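Local coordinates for protein MdcD (Pseudomonas aeruginosa, PDB 5VIP) that probably serves as the beta subunit of a biotin-independent malonate decarboxylase, taking part in removal of the carboxyl group from malonyl groups bound to acyl carrier protein, at residues Y172-R177 and A223-D228; G29-L34 and V60-L65; G78-G83 and G120-E125; E102-G107 and V141-Y146. All blocks are in the same frame, centred on the assembly; numbering follows the deposited sequence.

Interaction 1 (Y172-R177 and A223-D228)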
loop_
_atom_site.group_PDB
_atom_site.type_symbol
_atom_site.label_atom_id
_atom_site.label_comp_id
_atom_site.label_asym_id
_atom_site.label_seq_id
_atom_site.Cartn_x
_atom_site.Cartn_y
_atom_site.Cartn_z
ATOM N N TYR B 172 8.000 -12.321 -5.261
ATOM C CA TYR B 172 8.307 -13.471 -4.416
ATOM C C TYR B 172 8.485 -13.045 -2.976
ATOM O O TYR B 172 9.149 -12.048 -2.710
ATOM C CB TYR B 172 9.575 -14.190 -4.904
ATOM C CG TYR B 172 9.467 -14.611 -6.346
ATOM C CD1 TYR B 172 8.595 -15.629 -6.724
ATOM C CD2 TYR B 172 10.191 -13.955 -7.334
ATOM C CE1 TYR B 172 8.472 -16.006 -8.063
ATOM C CE2 TYR B 172 10.083 -14.323 -8.673
ATOM C CZ TYR B 172 9.222 -15.349 -9.028
ATOM O OH TYR B 172 9.121 -15.703 -10.359
ATOM N N VAL B 173 7.898 -13.815 -2.059
ATOM C CA VAL B 173 8.025 -13.560 -0.627
ATOM C C VAL B 173 8.668 -14.758 0.061
ATOM O O VAL B 173 8.134 -15.877 0.011
ATOM C CB VAL B 173 6.652 -13.279 0.037
ATOM C CG1 VAL B 173 6.830 -13.112 1.541
ATOM C CG2 VAL B 173 6.002 -12.043 -0.575
ATOM N N LEU B 174 9.821 -14.530 0.680
ATOM C CA LEU B 174 10.562 -15.618 1.313
ATOM C C LEU B 174 10.518 -15.414 2.814
ATOM O O LEU B 174 10.760 -14.308 3.300
ATOM C CB LEU B 174 12.022 -15.676 0.824
ATOM C CG LEU B 174 12.290 -15.432 -0.673
ATOM C CD1 LEU B 174 13.759 -15.683 -1.044
ATOM C CD2 LEU B 174 11.340 -16.199 -1.558
ATOM N N VAL B 175 10.207 -16.471 3.553
ATOM C CA VAL B 175 10.081 -16.346 4.998
ATOM C C VAL B 175 10.861 -17.433 5.736
ATOM O O VAL B 175 11.137 -18.503 5.192
ATOM C CB VAL B 175 8.605 -16.408 5.438
ATOM C CG1 VAL B 175 7.809 -15.220 4.868
ATOM C CG2 VAL B 175 7.981 -17.753 5.018
ATOM N N THR B 176 11.217 -17.143 6.983
ATOM C CA THR B 176 11.811 -18.138 7.865
ATOM C C THR B 176 10.762 -18.598 8.874
ATOM O O THR B 176 9.650 -18.062 8.915
ATOM C CB THR B 176 13.029 -17.576 8.624
ATOM O OG1 THR B 176 12.594 -16.493 9.459
ATOM C CG2 THR B 176 14.078 -17.056 7.659
ATOM N N ARG B 177 11.127 -19.571 9.704
ATOM C CA ARG B 177 10.254 -20.005 10.792
ATOM C C ARG B 177 9.960 -18.878 11.785
ATOM O O ARG B 177 8.850 -18.779 12.308
ATOM C CB ARG B 177 10.873 -21.193 11.536
ATOM C CG ARG B 177 10.000 -21.704 12.671
ATOM C CD ARG B 177 10.247 -23.177 13.006
ATOM N NE ARG B 177 9.103 -23.772 13.700
ATOM C CZ ARG B 177 8.624 -23.364 14.876
ATOM N NH1 ARG B 177 9.195 -22.360 15.537
ATOM N NH2 ARG B 177 7.572 -23.977 15.405
ATOM N N ALA B 223 8.488 -19.345 -0.440
ATOM C CA ALA B 223 9.452 -20.303 0.075
ATOM C C ALA B 223 9.590 -20.141 1.580
ATOM O O ALA B 223 9.463 -19.029 2.111
ATOM C CB ALA B 223 10.803 -20.137 -0.610
ATOM N N TYR B 224 9.860 -21.263 2.240
ATOM C CA TYR B 224 10.052 -21.360 3.681
ATOM C C TYR B 224 11.514 -21.729 3.916
ATOM O O TYR B 224 11.919 -22.833 3.601
ATOM C CB TYR B 224 9.092 -22.415 4.255
ATOM C CG TYR B 224 9.179 -22.692 5.737
ATOM C CD1 TYR B 224 8.953 -21.691 6.670
ATOM C CD2 TYR B 224 9.444 -23.973 6.206
ATOM C CE1 TYR B 224 9.016 -21.951 8.030
ATOM C CE2 TYR B 224 9.504 -24.245 7.563
ATOM C CZ TYR B 224 9.289 -23.231 8.473
ATOM O OH TYR B 224 9.346 -23.491 9.829
ATOM N N LEU B 225 12.302 -20.804 4.459
ATOM C CA LEU B 225 13.755 -20.973 4.515
ATOM C C LEU B 225 14.267 -21.307 5.905
ATOM O O LEU B 225 13.758 -20.790 6.895
ATOM C CB LEU B 225 14.461 -19.698 4.037
ATOM C CG LEU B 225 13.953 -19.050 2.747
ATOM C CD1 LEU B 225 14.796 -17.830 2.384
ATOM C CD2 LEU B 225 13.928 -20.052 1.615
ATOM N N ALA B 226 15.299 -22.148 5.963
ATOM C CA ALA B 226 16.044 -22.365 7.190
ATOM C C ALA B 226 16.728 -21.071 7.578
ATOM O O ALA B 226 17.080 -20.279 6.709
ATOM C CB ALA B 226 17.087 -23.473 7.010
ATOM N N ASP B 227 16.958 -20.873 8.874
ATOM C CA ASP B 227 17.648 -19.670 9.325
ATOM C C ASP B 227 19.136 -19.861 9.119
ATOM O O ASP B 227 19.892 -20.143 10.050
ATOM C CB ASP B 227 17.330 -19.355 10.788
ATOM C CG ASP B 227 18.028 -18.096 11.266
ATOM O OD1 ASP B 227 18.488 -17.308 10.412
ATOM O OD2 ASP B 227 18.127 -17.891 12.491
ATOM N N ASP B 228 19.546 -19.715 7.871
ATOM C CA ASP B 228 20.889 -20.043 7.457
ATOM C C ASP B 228 21.238 -19.077 6.336
ATOM O O ASP B 228 20.532 -18.999 5.332
ATOM C CB ASP B 228 20.971 -21.515 7.008
ATOM C CG ASP B 228 22.338 -21.898 6.466
ATOM O OD1 ASP B 228 22.568 -21.727 5.251
ATOM O OD2 ASP B 228 23.182 -22.395 7.238
HETATM O O HOH W 1 13.345 -21.117 9.410
#
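Strands 172-176 and 223-225 run parallel, their axes 4.6 Å apart at the closest point and 32° from exact alignment, with L174 level with A223 and V175 level with Y224. V175 spends both of its peptide groups on this neighbour. Its N-H reaches A223 O at 3.0 Å, and its carbonyl O receives L225 N at 2.7 Å, almost along the C=O axis; both bonds are nearly straight. Where the direct pairing stops, a water takes over, accepting from R177 N and donating to L225 O.

On one face L174, A223 and L225 form an apolar patch. L174 and L225 both hold CG anti to the carbonyl carbon and cross obliquely, so that L225 CD1 sits 3.8 Å from L174 CB, while L174 CD2 turns to A223 CB at 4.1 Å. The other face carries V175 and Y224. Y224 has CG anti to its backbone N (chi1 178°), which sends the ring along the strand beside the extended chain of R177. Its OH rests against aliphatic carbon, 3.2 Å from R177 CB, with the guanidinium turned 63° from the ring plane. T176 OG1 finds its bond beyond the pair, at A154 O.

Two parallel neighbours of the central sheet thus pair here, and helix 229-242, which follows strand 223-225, folds back over the face of L174, A223 and L225, with Y239 touching the first two. Strand 223-225 is the outermost strand of that sheet within this chain, an arrangement consistent with the ClpP/crotonase-type fold of the carboxyltransferase family.

Interaction 2 (G29-L34 and V60-L65)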
loop_
_atom_site.group_PDB
_atom_site.type_symbol
_atom_site.label_atom_id
_atom_site.label_comp_id
_atom_site.label_asym_id
_atom_site.label_seq_id
_atom_site.Cartn_x
_atom_site.Cartn_y
_atom_site.Cartn_z
ATOM N N GLY B 29 32.582 -8.016 -1.941
ATOM C CA GLY B 29 33.253 -6.862 -2.524
ATOM C C GLY B 29 32.375 -5.899 -3.316
ATOM O O GLY B 29 32.886 -4.893 -3.814
ATOM N N SER B 30 31.069 -6.173 -3.438
ATOM C CA SER B 30 30.181 -5.267 -4.189
ATOM C C SER B 30 29.346 -4.322 -3.309
ATOM O O SER B 30 28.822 -3.317 -3.800
ATOM C CB SER B 30 29.225 -6.062 -5.091
ATOM O OG SER B 30 28.184 -6.652 -4.322
ATOM N N PHE B 31 29.211 -4.649 -2.025
ATOM C CA PHE B 31 28.375 -3.874 -1.106
ATOM C C PHE B 31 28.813 -2.412 -0.988
ATOM O O PHE B 31 29.934 -2.104 -0.608
ATOM C CB PHE B 31 28.369 -4.518 0.283
ATOM C CG PHE B 31 27.630 -3.720 1.324
ATOM C CD1 PHE B 31 26.262 -3.853 1.475
ATOM C CD2 PHE B 31 28.303 -2.839 2.156
ATOM C CE1 PHE B 31 25.574 -3.126 2.446
ATOM C CE2 PHE B 31 27.618 -2.098 3.116
ATOM C CZ PHE B 31 26.250 -2.243 3.255
ATOM N N ARG B 32 27.886 -1.519 -1.279
ATOM C CA ARG B 32 28.153 -0.095 -1.328
ATOM C C ARG B 32 26.946 0.622 -0.724
ATOM O O ARG B 32 25.886 0.667 -1.361
ATOM C CB ARG B 32 28.392 0.296 -2.793
ATOM C CG ARG B 32 28.843 1.680 -3.058
ATOM C CD ARG B 32 29.462 1.791 -4.460
ATOM N NE ARG B 32 28.561 1.467 -5.576
ATOM C CZ ARG B 32 27.593 2.267 -6.024
ATOM N NH1 ARG B 32 27.356 3.427 -5.426
ATOM N NH2 ARG B 32 26.846 1.898 -7.062
ATOM N N GLU B 33 27.065 1.152 0.493
ATOM C CA GLU B 33 25.904 1.791 1.121
ATOM C C GLU B 33 25.679 3.246 0.698
ATOM O O GLU B 33 26.598 4.066 0.734
ATOM C CB GLU B 33 26.002 1.716 2.649
ATOM C CG GLU B 33 24.759 2.311 3.306
ATOM C CD GLU B 33 24.685 2.107 4.810
ATOM O OE1 GLU B 33 25.601 1.465 5.381
ATOM O OE2 GLU B 33 23.684 2.579 5.415
ATOM N N LEU B 34 24.448 3.561 0.294
ATOM C CA LEU B 34 24.091 4.927 -0.091
ATOM C C LEU B 34 23.545 5.689 1.103
ATOM O O LEU B 34 22.925 5.094 1.981
ATOM C CB LEU B 34 23.045 4.937 -1.205
ATOM C CG LEU B 34 23.278 4.020 -2.408
ATOM C CD1 LEU B 34 22.228 4.306 -3.483
ATOM C CD2 LEU B 34 24.683 4.178 -2.984
ATOM N N VAL B 60 18.789 0.710 5.679
ATOM C CA VAL B 60 19.999 0.582 4.892
ATOM C C VAL B 60 19.637 0.472 3.413
ATOM O O VAL B 60 18.880 -0.414 3.023
ATOM C CB VAL B 60 20.815 -0.654 5.312
ATOM C CG1 VAL B 60 22.121 -0.730 4.506
ATOM C CG2 VAL B 60 21.104 -0.617 6.810
ATOM N N VAL B 61 20.140 1.382 2.593
ATOM C CA VAL B 61 20.005 1.216 1.152
ATOM C C VAL B 61 21.393 0.958 0.604
ATOM O O VAL B 61 22.321 1.751 0.834
ATOM C CB VAL B 61 19.377 2.437 0.466
ATOM C CG1 VAL B 61 19.554 2.332 -1.045
ATOM C CG2 VAL B 61 17.900 2.538 0.839
ATOM N N ALA B 62 21.549 -0.160 -0.096
ATOM C CA ALA B 62 22.871 -0.536 -0.582
ATOM C C ALA B 62 22.831 -0.942 -2.034
ATOM O O ALA B 62 21.870 -1.558 -2.487
ATOM C CB ALA B 62 23.439 -1.663 0.260
ATOM N N ARG B 63 23.883 -0.587 -2.761
ATOM C CA ARG B 63 24.059 -1.024 -4.133
ATOM C C ARG B 63 25.056 -2.173 -4.140
ATOM O O ARG B 63 25.888 -2.303 -3.233
ATOM C CB ARG B 63 24.527 0.137 -5.008
ATOM C CG ARG B 63 23.432 1.169 -5.296
ATOM C CD ARG B 63 22.524 0.676 -6.431
ATOM N NE ARG B 63 23.043 1.156 -7.707
ATOM C CZ ARG B 63 23.147 0.439 -8.811
ATOM N NH1 ARG B 63 22.755 -0.835 -8.840
ATOM N NH2 ARG B 63 23.653 1.007 -9.898
ATOM N N GLY B 64 24.954 -3.041 -5.140
ATOM C CA GLY B 64 25.851 -4.177 -5.216
ATOM C C GLY B 64 25.502 -5.053 -6.389
ATOM O O GLY B 64 24.767 -4.625 -7.292
ATOM N N LEU B 65 26.044 -6.268 -6.377
ATOM C CA LEU B 65 25.742 -7.258 -7.403
ATOM C C LEU B 65 25.082 -8.461 -6.749
ATOM O O LEU B 65 25.402 -8.823 -5.609
ATOM C CB LEU B 65 27.010 -7.691 -8.153
ATOM C CG LEU B 65 27.785 -6.602 -8.895
ATOM C CD1 LEU B 65 29.140 -7.195 -9.349
ATOM C CD2 LEU B 65 26.981 -6.095 -10.078
HETATM O O HOH W 2 21.653 3.667 3.757
#
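A bridging water is gripped by three bonds: it donates to L34 O at 2.6 Å and to E33 OE2 at 2.8 Å, and accepts from V61 N at 3.0 Å. It closes one end of an antiparallel pairing in which R32 and R63 form a hydrogen-bonded pair. There R63 N gives R32 O a short bond of 2.7 Å, whereas the return bond from R32 N to R63 O is bent to 135°. At the other end S30 OG, in the crowded position between backbone N and carbonyl carbon, takes L65 N at 3.0 Å and also bonds D27 O.

F31 lays CE1 on A62 CB at 3.4 Å, on the face where E33 stretches to R19. On the other face of the pairing, with L34 and V61, R32 and R63 run side by side in the same direction. The R32 guanidinium has R63 CB over one face, 3.6 Å above its plane, and the two guanidiniums are turned 73° apart. L34 CD1 packs on R63 CG.

Two like charges thus lie close together, which should be costly alone; both reach the chain of another protein in charge-paired contacts, and R63 NH1 also bonds A71 O, consistent with the arginine pair being held at the interface with that partner.

Interaction 3 (G78-G83 and G120-E125)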
loop_
_atom_site.group_PDB
_atom_site.type_symbol
_atom_site.label_atom_id
_atom_site.label_comp_id
_atom_site.label_asym_id
_atom_site.label_seq_id
_atom_site.Cartn_x
_atom_site.Cartn_y
_atom_site.Cartn_z
ATOM N N GLY B 78 14.800 -3.451 12.197
ATOM C CA GLY B 78 13.705 -3.655 13.127
ATOM C C GLY B 78 14.076 -3.386 14.572
ATOM O O GLY B 78 13.205 -3.202 15.417
ATOM N N ALA B 79 15.371 -3.364 14.866
ATOM C CA ALA B 79 15.815 -3.111 16.233
ATOM C C ALA B 79 15.744 -1.622 16.577
ATOM O O ALA B 79 15.941 -1.239 17.730
ATOM C CB ALA B 79 17.231 -3.642 16.436
ATOM N N PHE B 80 15.451 -0.791 15.575
ATOM C CA PHE B 80 15.367 0.659 15.744
ATOM C C PHE B 80 13.946 1.175 15.492
ATOM O O PHE B 80 13.462 1.126 14.362
ATOM C CB PHE B 80 16.351 1.364 14.799
ATOM C CG PHE B 80 16.266 2.875 14.840
ATOM C CD1 PHE B 80 16.852 3.593 15.881
ATOM C CD2 PHE B 80 15.607 3.575 13.835
ATOM C CE1 PHE B 80 16.781 4.977 15.919
ATOM C CE2 PHE B 80 15.526 4.962 13.867
ATOM C CZ PHE B 80 16.113 5.664 14.910
ATOM N N GLN B 81 13.286 1.669 16.539
ATOM C CA GLN B 81 11.909 2.161 16.425
ATOM C C GLN B 81 10.963 1.036 15.983
ATOM O O GLN B 81 9.916 1.299 15.396
ATOM C CB GLN B 81 11.826 3.328 15.424
ATOM C CG GLN B 81 12.171 4.713 15.957
ATOM C CD GLN B 81 11.062 5.320 16.793
ATOM O OE1 GLN B 81 9.984 4.737 16.952
ATOM N NE2 GLN B 81 11.311 6.512 17.312
ATOM N N GLY B 82 11.338 -0.211 16.246
ATOM C CA GLY B 82 10.603 -1.356 15.726
ATOM C C GLY B 82 10.516 -1.386 14.206
ATOM O O GLY B 82 9.612 -2.002 13.637
ATOM N N GLY B 83 11.448 -0.709 13.540
ATOM C CA GLY B 83 11.418 -0.605 12.092
ATOM C C GLY B 83 10.292 0.276 11.566
ATOM O O GLY B 83 9.884 0.154 10.412
ATOM N N GLY B 120 5.186 -0.742 11.188
ATOM C CA GLY B 120 4.266 0.303 10.778
ATOM C C GLY B 120 4.942 1.642 10.565
ATOM O O GLY B 120 6.086 1.697 10.139
ATOM N N VAL B 121 4.238 2.732 10.843
ATOM C CA VAL B 121 4.845 4.049 10.690
ATOM C C VAL B 121 5.098 4.709 12.044
ATOM O O VAL B 121 4.521 4.323 13.060
ATOM C CB VAL B 121 3.967 4.976 9.823
ATOM C CG1 VAL B 121 3.679 4.314 8.490
ATOM C CG2 VAL B 121 2.683 5.261 10.530
ATOM N N ARG B 122 5.984 5.696 12.046
ATOM C CA ARG B 122 6.226 6.518 13.219
ATOM C C ARG B 122 5.084 7.490 13.451
ATOM O O ARG B 122 4.813 8.338 12.598
ATOM C CB ARG B 122 7.517 7.298 13.060
ATOM C CG ARG B 122 8.731 6.431 13.104
ATOM C CD ARG B 122 9.945 7.234 12.773
ATOM N NE ARG B 122 10.937 6.406 12.108
ATOM C CZ ARG B 122 12.041 6.888 11.556
ATOM N NH1 ARG B 122 12.274 8.198 11.602
ATOM N NH2 ARG B 122 12.902 6.068 10.960
ATOM N N LEU B 123 4.442 7.386 14.610
ATOM C CA LEU B 123 3.296 8.236 14.919
ATOM C C LEU B 123 3.612 9.714 14.698
ATOM O O LEU B 123 2.794 10.442 14.149
ATOM C CB LEU B 123 2.820 7.994 16.354
ATOM C CG LEU B 123 1.688 8.906 16.838
ATOM C CD1 LEU B 123 0.497 8.874 15.893
ATOM C CD2 LEU B 123 1.262 8.496 18.234
ATOM N N GLN B 124 4.819 10.138 15.074
ATOM C CA GLN B 124 5.243 11.532 14.933
ATOM C C GLN B 124 5.376 12.012 13.479
ATOM O O GLN B 124 5.370 13.216 13.214
ATOM C CB GLN B 124 6.576 11.747 15.654
ATOM C CG GLN B 124 6.710 10.952 16.950
ATOM C CD GLN B 124 7.280 9.560 16.720
ATOM O OE1 GLN B 124 8.298 9.396 16.045
ATOM N NE2 GLN B 124 6.613 8.548 17.264
ATOM N N GLU B 125 5.523 11.079 12.540
ATOM C CA GLU B 125 5.563 11.437 11.125
ATOM C C GLU B 125 4.475 10.667 10.365
ATOM O O GLU B 125 4.621 10.401 9.170
ATOM C CB GLU B 125 6.945 11.133 10.521
ATOM C CG GLU B 125 8.132 11.496 11.413
ATOM C CD GLU B 125 9.450 10.918 10.911
ATOM O OE1 GLU B 125 9.818 11.171 9.748
ATOM O OE2 GLU B 125 10.121 10.202 11.682
#
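R122 brings its guanidinium to the rim of the F80 ring, NH2 lying near the ring plane 4.1 Å from F80 CE2, with the two flat groups almost perpendicular at 87°. F80 holds CG anti to its backbone N, and one face of its ring takes Q81 CG, 4.0 Å above the plane. The same Q81 CG stands 4.4 Å from R122 NE, so the arginine tip meets both side chains, although no hydrogen bond joins the two segments.

Polar bonds fix the arginine instead. NH1 forms a salt bridge with E125 OE2 at 2.9 Å; E125 OE2 offers its syn lone pair and lies 24° out of the R122 guanidinium plane, while R122 NE bonds S84 O. E125 in turn receives E87 N on OE1, tying the start of one helix to the start of another. Backbone bonds shape each loop: G83 N to F80 O at 2.8 Å, and E125 N to R122 O at the same length.

The loops follow the adjacent parallel strands 69-76 and 111-115 and lead into helices 87-105 and 126-143, so this loose surface contact sits at the entry to both helices, with V121 and L123 touching the chain of another protein.

Interaction 4 (E102-G107 and V141-Y146)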
loop_
_atom_site.group_PDB
_atom_site.type_symbol
_atom_site.label_atom_id
_atom_site.label_comp_id
_atom_site.label_asym_id
_atom_site.label_seq_id
_atom_site.Cartn_x
_atom_site.Cartn_y
_atom_site.Cartn_z
ATOM N N GLU B 102 13.939 3.078 -13.299
ATOM C CA GLU B 102 14.585 3.953 -14.281
ATOM C C GLU B 102 15.739 3.228 -14.993
ATOM O O GLU B 102 15.868 3.306 -16.219
ATOM C CB GLU B 102 15.064 5.232 -13.589
ATOM C CG GLU B 102 15.576 6.322 -14.502
ATOM C CD GLU B 102 15.651 7.666 -13.784
ATOM O OE1 GLU B 102 16.595 8.436 -14.055
ATOM O OE2 GLU B 102 14.764 7.947 -12.944
ATOM N N ASP B 103 16.556 2.507 -14.226
ATOM C CA ASP B 103 17.617 1.671 -14.790
ATOM C C ASP B 103 17.059 0.737 -15.860
ATOM O O ASP B 103 17.591 0.643 -16.966
ATOM C CB ASP B 103 18.304 0.829 -13.695
ATOM C CG ASP B 103 19.517 1.510 -13.094
ATOM O OD1 ASP B 103 19.941 2.560 -13.621
ATOM O OD2 ASP B 103 20.061 0.985 -12.091
ATOM N N ASN B 104 15.983 0.038 -15.524
ATOM C CA ASN B 104 15.416 -0.943 -16.442
ATOM C C ASN B 104 14.896 -0.291 -17.719
ATOM O O ASN B 104 15.030 -0.866 -18.803
ATOM C CB ASN B 104 14.307 -1.748 -15.752
ATOM C CG ASN B 104 14.864 -2.910 -14.950
ATOM O OD1 ASN B 104 15.093 -3.990 -15.491
ATOM N ND2 ASN B 104 15.120 -2.682 -13.664
ATOM N N ARG B 105 14.321 0.902 -17.601
ATOM C CA ARG B 105 13.882 1.636 -18.793
ATOM C C ARG B 105 15.078 2.091 -19.630
ATOM O O ARG B 105 14.933 2.366 -20.819
ATOM C CB ARG B 105 13.018 2.841 -18.423
ATOM C CG ARG B 105 11.585 2.465 -18.084
ATOM C CD ARG B 105 10.736 3.690 -17.819
ATOM N NE ARG B 105 10.919 4.225 -16.470
ATOM C CZ ARG B 105 10.225 3.808 -15.414
ATOM N NH1 ARG B 105 9.329 2.846 -15.555
ATOM N NH2 ARG B 105 10.431 4.343 -14.221
ATOM N N ASN B 106 16.253 2.154 -19.005
ATOM C CA ASN B 106 17.497 2.480 -19.704
ATOM C C ASN B 106 18.278 1.236 -20.133
ATOM O O ASN B 106 19.436 1.338 -20.529
ATOM C CB ASN B 106 18.401 3.353 -18.825
ATOM C CG ASN B 106 17.826 4.735 -18.569
ATOM O OD1 ASN B 106 17.103 5.291 -19.398
ATOM N ND2 ASN B 106 18.169 5.309 -17.419
ATOM N N GLY B 107 17.650 0.068 -20.045
ATOM C CA GLY B 107 18.269 -1.169 -20.488
ATOM C C GLY B 107 19.179 -1.856 -19.486
ATOM O O GLY B 107 19.907 -2.776 -19.847
ATOM N N VAL B 141 5.208 -1.851 -8.195
ATOM C CA VAL B 141 4.393 -2.224 -9.344
ATOM C C VAL B 141 5.086 -1.770 -10.640
ATOM O O VAL B 141 5.165 -2.531 -11.609
ATOM C CB VAL B 141 2.961 -1.632 -9.225
ATOM C CG1 VAL B 141 2.106 -1.969 -10.467
ATOM C CG2 VAL B 141 2.281 -2.169 -7.964
ATOM N N ASP B 142 5.616 -0.550 -10.642
ATOM C CA ASP B 142 6.340 -0.032 -11.815
ATOM C C ASP B 142 7.546 -0.913 -12.141
ATOM O O ASP B 142 7.731 -1.300 -13.287
ATOM C CB ASP B 142 6.785 1.415 -11.578
ATOM C CG ASP B 142 7.449 2.044 -12.794
ATOM O OD1 ASP B 142 7.346 1.484 -13.910
ATOM O OD2 ASP B 142 8.068 3.119 -12.626
ATOM N N LEU B 143 8.342 -1.250 -11.128
ATOM C CA LEU B 143 9.558 -2.021 -11.346
ATOM C C LEU B 143 9.247 -3.428 -11.854
ATOM O O LEU B 143 10.002 -3.988 -12.652
ATOM C CB LEU B 143 10.392 -2.093 -10.057
ATOM C CG LEU B 143 11.677 -2.944 -10.073
ATOM C CD1 LEU B 143 12.622 -2.544 -11.228
ATOM C CD2 LEU B 143 12.408 -2.828 -8.738
ATOM N N GLN B 144 8.122 -3.984 -11.414
ATOM C CA GLN B 144 7.772 -5.350 -11.771
ATOM C C GLN B 144 7.128 -5.459 -13.160
ATOM O O GLN B 144 6.630 -6.516 -13.540
ATOM C CB GLN B 144 6.891 -5.958 -10.684
ATOM C CG GLN B 144 7.750 -6.254 -9.439
ATOM C CD GLN B 144 7.025 -6.954 -8.308
ATOM O OE1 GLN B 144 7.666 -7.555 -7.451
ATOM N NE2 GLN B 144 5.697 -6.880 -8.290
ATOM N N ARG B 145 7.194 -4.380 -13.929
ATOM C CA ARG B 145 7.015 -4.481 -15.375
ATOM C C ARG B 145 8.297 -5.001 -16.036
ATOM O O ARG B 145 8.278 -5.421 -17.192
ATOM C CB ARG B 145 6.607 -3.128 -15.953
ATOM C CG ARG B 145 5.221 -2.698 -15.473
ATOM C CD ARG B 145 4.763 -1.428 -16.137
ATOM N NE ARG B 145 5.609 -0.288 -15.815
ATOM C CZ ARG B 145 5.440 0.917 -16.351
ATOM N NH1 ARG B 145 4.469 1.109 -17.224
ATOM N NH2 ARG B 145 6.243 1.920 -16.027
ATOM N N TYR B 146 9.396 -5.008 -15.283
ATOM C CA TYR B 146 10.717 -5.362 -15.815
ATOM C C TYR B 146 11.418 -6.487 -15.048
ATOM O O TYR B 146 12.033 -7.381 -15.641
ATOM C CB TYR B 146 11.627 -4.124 -15.809
ATOM C CG TYR B 146 10.940 -2.873 -16.294
ATOM C CD1 TYR B 146 10.782 -2.626 -17.651
ATOM C CD2 TYR B 146 10.438 -1.941 -15.390
ATOM C CE1 TYR B 146 10.138 -1.486 -18.099
ATOM C CE2 TYR B 146 9.799 -0.799 -15.827
ATOM C CZ TYR B 146 9.658 -0.575 -17.183
ATOM O OH TYR B 146 9.014 0.559 -17.610
#
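From CB, R105 heads off with CG anti to the carbonyl carbon, and that CG immediately meets Y146 OH at 3.2 Å. CD passes the same hydroxyl at 3.6 Å before a bend at chi3 swings the guanidinium across to D142. There NH1 binds D142 OD1 at 2.9 Å and NH2 binds OD2 at 3.1 Å, an end-on grip by two nitrogens that uses the syn lone pair of each oxygen, with the planes only 12° apart. NH1 also donates to Y146 OH at 3.1 Å, which helps to fix the rotation of the guanidinium.

D142 OD1 is shared: R145 NH2 comes to it from above the carboxylate plane, 39° out of it, at a very short 2.4 Å. The carboxylate therefore lies between two arginines, whose nearby charges would probably keep it ionised while it offsets their repulsion. Alongside this network N104 CB packs on Y146 CG at 3.6 Å, its amide turned just 17° from the ring plane. N104 ND2 bonds A100 O and T110 O and rests on L143 CD1.

The contact joins the C-terminal ends of helices 87-105 and 126-143, the first closed by a Schellman motif at G107. L143 reaches back to L97 and A100 of the first helix, and E102 forms a salt bridge with the chain of another protein.

Overall arrangement
From the N terminus, interaction 2 closes the first loop, bringing strand 59-66 back onto 29-34 at one margin of the sheet. Interactions 3 and 4 then cross along the chain, since 102-107 falls between 78-83 and 120-125, and 141-146 follows. Interaction 3 joins the loops ahead of helices 87-105 and 126-143, and interaction 4 joins the far ends of those helices, so the same pair is tied at both ends, the contact centres about 29 Å apart. Interaction 1 comes last and closes the loop from 172-177 to 223-228, at the other margin of the sheet within this chain. Interactions 2 and 4 touch, R63 NH2 packing 4.2 Å from D103 OD2.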